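Local structure of sigma-c capsid protein (Avian reovirus, 2VRS) at the interface of chains A and B. The protein forms the homotrimeric fibre of the virion that attaches the virus to host cells, and induces cell apoptosis. Residues are numbered along the deposited sequence; one frame, centred on the assembly and turned at random. Chains: chain A/B, Sigma-c capsid protein.

The interface of chains A and B. Residues chain A 37, 40, 43; chain B 34, 37-38, 43.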
loop_
_atom_site.group_PDB
_atom_site.type_symbol
_atom_site.label_atom_id
_atom_site.label_comp_id
_atom_site.label_asym_id
_atom_site.label_seq_id
_atom_site.Cartn_x
_atom_site.Cartn_y
_atom_site.Cartn_z
ATOM N N LEU A 37 0.771 42.430 3.056
ATOM C CA LEU A 37 -0.290 41.410 2.926
ATOM C C LEU A 37 -0.370 40.878 1.491
ATOM O O LEU A 37 -0.579 39.672 1.264
ATOM C CB LEU A 37 -1.666 41.935 3.393
ATOM C CG LEU A 37 -1.899 42.097 4.897
ATOM C CD1 LEU A 37 -3.127 42.912 5.210
ATOM C CD2 LEU A 37 -2.030 40.718 5.575
ATOM N N THR A 40 1.947 37.953 0.647
ATOM C CA THR A 40 1.774 36.726 1.435
ATOM C C THR A 40 1.966 35.491 0.544
ATOM O O THR A 40 1.220 35.311 -0.409
ATOM C CB THR A 40 0.379 36.666 2.075
ATOM O OG1 THR A 40 0.173 37.836 2.891
ATOM C CG2 THR A 40 0.212 35.396 2.941
ATOM N N HIS A 43 -1.026 33.059 -0.495
ATOM C CA HIS A 43 -2.049 33.452 -1.458
ATOM C C HIS A 43 -1.867 32.652 -2.762
ATOM O O HIS A 43 -0.742 32.434 -3.218
ATOM C CB HIS A 43 -2.007 34.967 -1.743
ATOM C CG HIS A 43 -2.426 35.822 -0.583
ATOM N ND1 HIS A 43 -2.338 37.201 -0.619
ATOM C CD2 HIS A 43 -2.946 35.512 0.631
ATOM C CE1 HIS A 43 -2.770 37.700 0.523
ATOM N NE2 HIS A 43 -3.148 36.702 1.301
ATOM N N VAL B 34 -7.699 45.530 8.065
ATOM C CA VAL B 34 -6.338 45.078 7.805
ATOM C C VAL B 34 -5.816 44.254 8.993
ATOM O O VAL B 34 -5.096 43.269 8.792
ATOM C CB VAL B 34 -5.380 46.271 7.476
ATOM C CG1 VAL B 34 -3.870 45.849 7.481
ATOM C CG2 VAL B 34 -5.717 46.843 6.136
ATOM N N LEU B 37 -7.300 40.908 8.463
ATOM C CA LEU B 37 -6.540 40.215 7.430
ATOM C C LEU B 37 -5.212 39.673 7.948
ATOM O O LEU B 37 -4.826 38.555 7.607
ATOM C CB LEU B 37 -6.337 41.097 6.173
ATOM C CG LEU B 37 -7.597 41.367 5.338
ATOM C CD1 LEU B 37 -7.327 42.515 4.343
ATOM C CD2 LEU B 37 -7.967 40.071 4.576
ATOM N N GLU B 38 -4.512 40.445 8.784
ATOM C CA GLU B 38 -3.231 39.995 9.364
ATOM C C GLU B 38 -3.409 38.749 10.252
ATOM O O GLU B 38 -2.446 38.031 10.451
ATOM C CB GLU B 38 -2.576 41.133 10.169
ATOM C CG GLU B 38 -1.829 42.085 9.247
ATOM C CD GLU B 38 -1.484 43.438 9.898
ATOM O OE1 GLU B 38 -1.830 43.664 11.093
ATOM O OE2 GLU B 38 -0.882 44.247 9.175
ATOM N N HIS B 43 -2.235 32.192 6.517
ATOM C CA HIS B 43 -0.980 32.846 6.181
ATOM C C HIS B 43 0.252 32.065 6.657
ATOM O O HIS B 43 1.302 32.033 5.994
ATOM C CB HIS B 43 -0.960 34.276 6.760
ATOM C CG HIS B 43 -1.844 35.235 6.024
ATOM N ND1 HIS B 43 -1.843 36.590 6.290
ATOM C CD2 HIS B 43 -2.765 35.043 5.047
ATOM C CE1 HIS B 43 -2.738 37.186 5.521
ATOM N NE2 HIS B 43 -3.297 36.277 4.739
#
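A:Leu37 reaches across to chain B near the C-terminal end of the triple alpha-helical coiled coil of the fibre, where helix 8-38 ends. Its two methyl branches part. CD1 of A:Leu37 touches both the methyl CG1 of B:Val34 and CB of B:Leu37 on the neighbouring helix, each at 3.8 Å, and the two leucine side chains run obliquely to each other. CD2 of A:Leu37 turns instead toward the end of the coiled coil, where it meets CE1 of the B:His43 imidazole at 3.6 Å and CG of B:Glu38 at 3.9 Å, the leucine lying about at right angles to both side chains. With CG opposite the carbonyl carbon (chi1 -74°) and CD1 anti to CA, CD1 points at the B helix and CD2 at the histidine; A:Leu37 hides 80 Å² against chain B.

Past the helix end, A:Thr40 packs against two histidine rings, one from each chain, whose centres lie in directions roughly at right angles as seen from its methyl. Methyl CG2 of A:Thr40 rests on one face of B:His43, 3.7 Å from CD2 of B:His43 and displaced toward the rim, a CH-pi contact, while its CB sits over the centre of the ring of A:His43. The methyl is placed by its position anti to the backbone N, which leaves the hydroxyl OG1 of A:Thr40 to turn back and bond the carbonyl O of A:Leu37 at 2.6 Å. The hydroxyl oxygen sits 25° off the carbonyl plane; the bond ties the loop to the last turn of the helix and should restrain the rotation of the threonine side chain.

The two imidazoles meet edge to face with their planes at 67°, and NE2 of A:His43 lies 3.5 Å from NE2 of B:His43. In the homotrimer the third chain would bring an equivalent histidine to this level of the fibre.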